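Local coordinates for uncharacterized protein (Desulfotomaculum acetoxidans, PDB 3U4Y) that is of unknown function but folds as a seven-bladed beta-propeller related to the lactonase family, at residues S58-T63 against G103-F108; N215-N220 against D244-N249. All coordinates share one frame; numbering follows the deposited sequence.

Contact 1: residues S58-T63 against G103-F108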
loop_
_atom_site.group_PDB
_atom_site.type_symbol
_atom_site.label_atom_id
_atom_site.label_comp_id
_atom_site.label_asym_id
_atom_site.label_seq_id
_atom_site.Cartn_x
_atom_site.Cartn_y
_atom_site.Cartn_z
ATOM N N SER A 58 -0.195 13.608 0.217
ATOM C CA SER A 58 1.014 14.402 0.328
ATOM C C SER A 58 1.342 14.624 1.791
ATOM O O SER A 58 0.454 14.680 2.653
ATOM C CB SER A 58 0.907 15.721 -0.446
ATOM O OG SER A 58 -0.070 16.593 0.098
ATOM N N ASP A 59 2.639 14.731 2.048
ATOM C CA ASP A 59 3.184 14.754 3.392
ATOM C C ASP A 59 3.153 16.159 3.965
ATOM O O ASP A 59 2.242 16.501 4.718
ATOM C CB ASP A 59 4.624 14.241 3.354
ATOM C CG ASP A 59 5.179 13.959 4.724
ATOM O OD1 ASP A 59 4.380 13.933 5.677
ATOM O OD2 ASP A 59 6.404 13.738 4.845
ATOM N N PHE A 60 4.155 16.960 3.593
ATOM C CA PHE A 60 4.394 18.288 4.170
ATOM C C PHE A 60 3.386 19.296 3.608
ATOM O O PHE A 60 3.038 20.285 4.268
ATOM C CB PHE A 60 5.871 18.692 3.950
ATOM C CG PHE A 60 6.172 20.150 4.186
ATOM C CD1 PHE A 60 5.736 20.804 5.330
ATOM C CD2 PHE A 60 6.933 20.865 3.266
ATOM C CE1 PHE A 60 6.031 22.156 5.539
ATOM C CE2 PHE A 60 7.231 22.209 3.471
ATOM C CZ PHE A 60 6.780 22.853 4.608
ATOM N N CYS A 61 2.880 19.009 2.410
ATOM C CA CYS A 61 1.779 19.781 1.850
ATOM C C CYS A 61 0.408 19.382 2.432
ATOM O O CYS A 61 -0.599 20.006 2.138
ATOM C CB CYS A 61 1.775 19.673 0.317
ATOM S SG CYS A 61 3.088 20.606 -0.568
ATOM N N GLN A 62 0.383 18.348 3.263
ATOM C CA GLN A 62 -0.857 17.783 3.827
ATOM C C GLN A 62 -2.127 17.881 2.971
ATOM O O GLN A 62 -3.208 18.201 3.467
ATOM C CB GLN A 62 -1.127 18.310 5.237
ATOM C CG GLN A 62 -1.312 19.791 5.363
ATOM C CD GLN A 62 -1.132 20.248 6.798
ATOM O OE1 GLN A 62 -0.027 20.209 7.329
ATOM N NE2 GLN A 62 -2.218 20.668 7.437
ATOM N N THR A 63 -1.998 17.553 1.693
ATOM C CA THR A 63 -3.126 17.635 0.789
ATOM C C THR A 63 -3.453 16.328 0.071
ATOM O O THR A 63 -2.580 15.700 -0.517
ATOM C CB THR A 63 -2.878 18.709 -0.261
ATOM O OG1 THR A 63 -2.725 19.970 0.398
ATOM C CG2 THR A 63 -4.042 18.768 -1.247
ATOM N N GLY A 103 2.597 10.948 7.967
ATOM C CA GLY A 103 3.904 10.948 7.331
ATOM C C GLY A 103 4.936 11.564 8.277
ATOM O O GLY A 103 4.799 11.482 9.500
ATOM N N LEU A 104 5.964 12.202 7.725
ATOM C CA LEU A 104 7.058 12.709 8.544
ATOM C C LEU A 104 6.670 13.816 9.524
ATOM O O LEU A 104 7.029 13.746 10.700
ATOM C CB LEU A 104 8.218 13.179 7.668
ATOM C CG LEU A 104 9.646 13.019 8.203
ATOM C CD1 LEU A 104 10.513 14.146 7.688
ATOM C CD2 LEU A 104 9.692 12.969 9.718
ATOM N N ASN A 105 5.969 14.850 9.070
ATOM C CA ASN A 105 5.727 15.964 9.993
ATOM C C ASN A 105 4.508 15.752 10.858
ATOM O O ASN A 105 3.545 15.110 10.447
ATOM C CB ASN A 105 5.702 17.333 9.297
ATOM C CG ASN A 105 5.020 17.286 7.959
ATOM O OD1 ASN A 105 5.473 16.584 7.054
ATOM N ND2 ASN A 105 3.933 18.042 7.811
ATOM N N HIS A 106 4.576 16.272 12.074
ATOM C CA HIS A 106 3.520 16.047 13.035
ATOM C C HIS A 106 2.493 17.162 12.876
ATOM O O HIS A 106 2.715 18.089 12.113
ATOM C CB HIS A 106 4.099 16.004 14.453
ATOM C CG HIS A 106 4.524 17.341 14.975
ATOM N ND1 HIS A 106 5.500 18.102 14.367
ATOM C CD2 HIS A 106 4.098 18.056 16.044
ATOM C CE1 HIS A 106 5.656 19.232 15.037
ATOM N NE2 HIS A 106 4.819 19.228 16.058
ATOM N N PRO A 107 1.365 17.081 13.592
ATOM C CA PRO A 107 0.980 15.979 14.477
ATOM C C PRO A 107 0.709 14.686 13.717
ATOM O O PRO A 107 0.749 14.654 12.486
ATOM C CB PRO A 107 -0.301 16.491 15.141
ATOM C CG PRO A 107 -0.788 17.596 14.258
ATOM C CD PRO A 107 0.449 18.222 13.709
ATOM N N PHE A 108 0.445 13.622 14.459
ATOM C CA PHE A 108 0.267 12.316 13.855
ATOM C C PHE A 108 -1.195 11.927 13.951
ATOM O O PHE A 108 -1.717 11.676 15.035
ATOM C CB PHE A 108 1.182 11.292 14.532
ATOM C CG PHE A 108 2.619 11.751 14.642
ATOM C CD1 PHE A 108 3.192 12.013 15.889
ATOM C CD2 PHE A 108 3.387 11.961 13.494
ATOM C CE1 PHE A 108 4.511 12.460 15.990
ATOM C CE2 PHE A 108 4.706 12.404 13.579
ATOM C CZ PHE A 108 5.270 12.653 14.829
#

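Contact 2: residues N215-N220 against D244-N249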
loop_
_atom_site.group_PDB
_atom_site.type_symbol
_atom_site.label_atom_id
_atom_site.label_comp_id
_atom_site.label_asym_id
_atom_site.label_seq_id
_atom_site.Cartn_x
_atom_site.Cartn_y
_atom_site.Cartn_z
ATOM N N ASN A 215 2.665 -16.959 13.824
ATOM C CA ASN A 215 4.092 -17.153 13.712
ATOM C C ASN A 215 4.690 -16.120 12.790
ATOM O O ASN A 215 4.144 -15.040 12.623
ATOM C CB ASN A 215 4.472 -18.596 13.319
ATOM C CG ASN A 215 3.461 -19.238 12.363
ATOM O OD1 ASN A 215 3.385 -18.880 11.185
ATOM N ND2 ASN A 215 2.687 -20.199 12.873
ATOM N N ALA A 216 5.830 -16.458 12.225
ATOM C CA ALA A 216 6.649 -15.491 11.548
ATOM C C ALA A 216 7.685 -16.276 10.801
ATOM O O ALA A 216 8.366 -17.131 11.367
ATOM C CB ALA A 216 7.311 -14.589 12.548
ATOM N N VAL A 217 7.790 -16.008 9.515
ATOM C CA VAL A 217 8.814 -16.636 8.722
ATOM C C VAL A 217 9.771 -15.537 8.249
ATOM O O VAL A 217 9.372 -14.401 8.074
ATOM C CB VAL A 217 8.199 -17.383 7.546
ATOM C CG1 VAL A 217 7.472 -16.408 6.661
ATOM C CG2 VAL A 217 9.279 -18.113 6.750
ATOM N N GLY A 218 11.036 -15.888 8.068
ATOM C CA GLY A 218 12.069 -14.925 7.765
ATOM C C GLY A 218 12.248 -14.678 6.285
ATOM O O GLY A 218 11.779 -15.446 5.458
ATOM N N THR A 219 12.935 -13.587 5.960
ATOM C CA THR A 219 13.121 -13.162 4.584
ATOM C C THR A 219 14.530 -12.634 4.377
ATOM O O THR A 219 15.306 -12.494 5.331
ATOM C CB THR A 219 12.205 -12.004 4.256
ATOM O OG1 THR A 219 12.755 -10.816 4.825
ATOM C CG2 THR A 219 10.852 -12.231 4.851
ATOM N N ASN A 220 14.855 -12.324 3.127
ATOM C CA ASN A 220 16.114 -11.674 2.830
ATOM C C ASN A 220 16.162 -10.294 3.460
ATOM O O ASN A 220 15.174 -9.799 4.006
ATOM C CB ASN A 220 16.305 -11.542 1.328
ATOM C CG ASN A 220 16.553 -12.861 0.657
ATOM O OD1 ASN A 220 15.698 -13.363 -0.065
ATOM N ND2 ASN A 220 17.728 -13.431 0.881
ATOM N N ASP A 244 10.960 -12.081 -2.859
ATOM C CA ASP A 244 10.795 -13.413 -2.308
ATOM C C ASP A 244 9.379 -13.867 -2.572
ATOM O O ASP A 244 8.433 -13.113 -2.366
ATOM C CB ASP A 244 11.052 -13.408 -0.799
ATOM C CG ASP A 244 12.479 -13.108 -0.481
ATOM O OD1 ASP A 244 13.304 -13.226 -1.402
ATOM O OD2 ASP A 244 12.784 -12.740 0.663
ATOM N N VAL A 245 9.212 -15.091 -3.036
ATOM C CA VAL A 245 7.868 -15.599 -3.112
ATOM C C VAL A 245 7.626 -16.729 -2.109
ATOM O O VAL A 245 8.456 -17.620 -1.938
ATOM C CB VAL A 245 7.480 -15.953 -4.570
ATOM C CG1 VAL A 245 8.719 -16.096 -5.421
ATOM C CG2 VAL A 245 6.602 -17.180 -4.619
ATOM N N PHE A 246 6.499 -16.647 -1.411
ATOM C CA PHE A 246 6.067 -17.720 -0.533
ATOM C C PHE A 246 4.729 -18.273 -0.988
ATOM O O PHE A 246 3.987 -17.615 -1.685
ATOM C CB PHE A 246 5.885 -17.213 0.887
ATOM C CG PHE A 246 7.090 -16.551 1.459
ATOM C CD1 PHE A 246 7.603 -15.391 0.884
ATOM C CD2 PHE A 246 7.689 -17.058 2.602
ATOM C CE1 PHE A 246 8.712 -14.756 1.425
ATOM C CE2 PHE A 246 8.784 -16.435 3.148
ATOM C CZ PHE A 246 9.302 -15.282 2.559
ATOM N N ASN A 247 4.424 -19.489 -0.569
ATOM C CA ASN A 247 3.092 -20.033 -0.707
ATOM C C ASN A 247 2.409 -19.884 0.625
ATOM O O ASN A 247 3.058 -19.975 1.653
ATOM C CB ASN A 247 3.161 -21.513 -1.039
ATOM C CG ASN A 247 3.436 -21.772 -2.498
ATOM O OD1 ASN A 247 4.348 -22.532 -2.835
ATOM N ND2 ASN A 247 2.635 -21.163 -3.378
ATOM N N PHE A 248 1.105 -19.654 0.623
ATOM C CA PHE A 248 0.381 -19.571 1.870
ATOM C C PHE A 248 -0.603 -20.696 1.971
ATOM O O PHE A 248 -1.204 -21.107 0.998
ATOM C CB PHE A 248 -0.343 -18.248 1.997
ATOM C CG PHE A 248 -0.923 -17.993 3.363
ATOM C CD1 PHE A 248 -0.134 -18.099 4.499
ATOM C CD2 PHE A 248 -2.252 -17.605 3.505
ATOM C CE1 PHE A 248 -0.661 -17.840 5.748
ATOM C CE2 PHE A 248 -2.785 -17.350 4.751
ATOM C CZ PHE A 248 -1.986 -17.463 5.875
ATOM N N ASN A 249 -0.750 -21.205 3.172
ATOM C CA ASN A 249 -1.687 -22.256 3.427
ATOM C C ASN A 249 -2.792 -21.750 4.330
ATOM O O ASN A 249 -2.581 -21.493 5.522
ATOM C CB ASN A 249 -0.996 -23.434 4.069
ATOM C CG ASN A 249 -1.936 -24.542 4.336
ATOM O OD1 ASN A 249 -2.752 -24.477 5.261
ATOM N ND2 ASN A 249 -1.872 -25.563 3.504
#

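Contact 1: residues S58-T63 against G103-F108
Two neighbouring blades of the beta-propeller meet here through equivalent loops, each joining the second and third strands of its four-stranded sheet. Residues D59 to Q62 form a type I beta turn, closed by Q62 N donating to D59 O at 3.0 Å, and D59 extends from it to the 103-108 loop. Its CB carries CG anti to the backbone N (chi1 -168°), which sets the carboxylate against the backbone of the facing loop. D59 CG lies 3.6 Å from L104 N. Both carboxylate oxygens come close to that same nitrogen. D59 OD2 accepts a weak hydrogen bond from L104 N (3.3 Å, N-H...O angle 150°) and also touches L104 CB. D59 OD1, 3.1 Å from L104 N, also touches the CA of G103. The amide of N105 slides past this carboxylate in the opposite direction, the two planes 38° apart, and crosses the F60 side chain at about a right angle. An alanine in place of D59 would remove the carboxylate and would probably loosen the link between the blades, since the acceptor for L104 N would be lost. Further hydrogen bonds place both loops, F60 N reaching D41 and S85 OG bonding to G103 N and N105 O. At the base of the turn, S58 OG accepts a hydrogen bond from T63 N at 2.7 Å.

Contact 2: residues N215-N220 against D244-N249
The outermost strand of one propeller blade, 212-218, and the loop that follows it pack across the third strand, 242-249, of the next blade. The contact is made by side chains, one backbone N-H and one backbone carbonyl, without strand pairing between the two segments. Its apolar part centres on F246, whose ring leaves the strand with CG anti to the carbonyl carbon (chi1 -56°) and reaches toward V217 tip to tip. V217 CG1 approaches F246 CE2 to 3.8 Å, while T219 CG2 lies 4.1 Å from F246 CZ, its side chain crossing the phenylalanine at about a right angle. In the plane of the ring, at its edge, sits the carbonyl oxygen of G218, 3.8 Å from F246 CZ. Within its own blade the same ring packs edge-to-face with F257. The polar part lies where the chain leaves strand 212-218: D244, still on its own strand, points toward that loop. Its OD1 takes a hydrogen bond from T242 OG1, so both carboxylate oxygens have partners, and the amide of N220 crosses the group obliquely with the planes 53° apart. N220 also lies near a bound Tris molecule, probably from the crystallisation liquor. T219 OG1 donates to N220 O at 2.7 Å, on a lone pair in the carbonyl plane. Nearly straight at 172°, the bond from N220 N ends 3.2 Å away on the syn lone pair of D244 OD2.

How the contacts relate
Both contacts join successive blades of the propeller, but at different pairs: 42-81 with 89-125 in contact 1, 178-218 with 226-262 in contact 2. Their centres stand 33 Å apart, share no strand and lie about 17 and 18 Å from the centre of the chain, on opposite sides of it. Each is partly buried. Contact 1 is loop on loop and mostly polar. Contact 2 sets a strand end and its loop against a strand, and adds apolar packing of a valine and a threonine methyl against one phenylalanine ring. In both, an aspartate accepts a backbone N-H from the facing segment: weakly from a loop within the next blade in contact 1, from the loop leaving the preceding blade in contact 2.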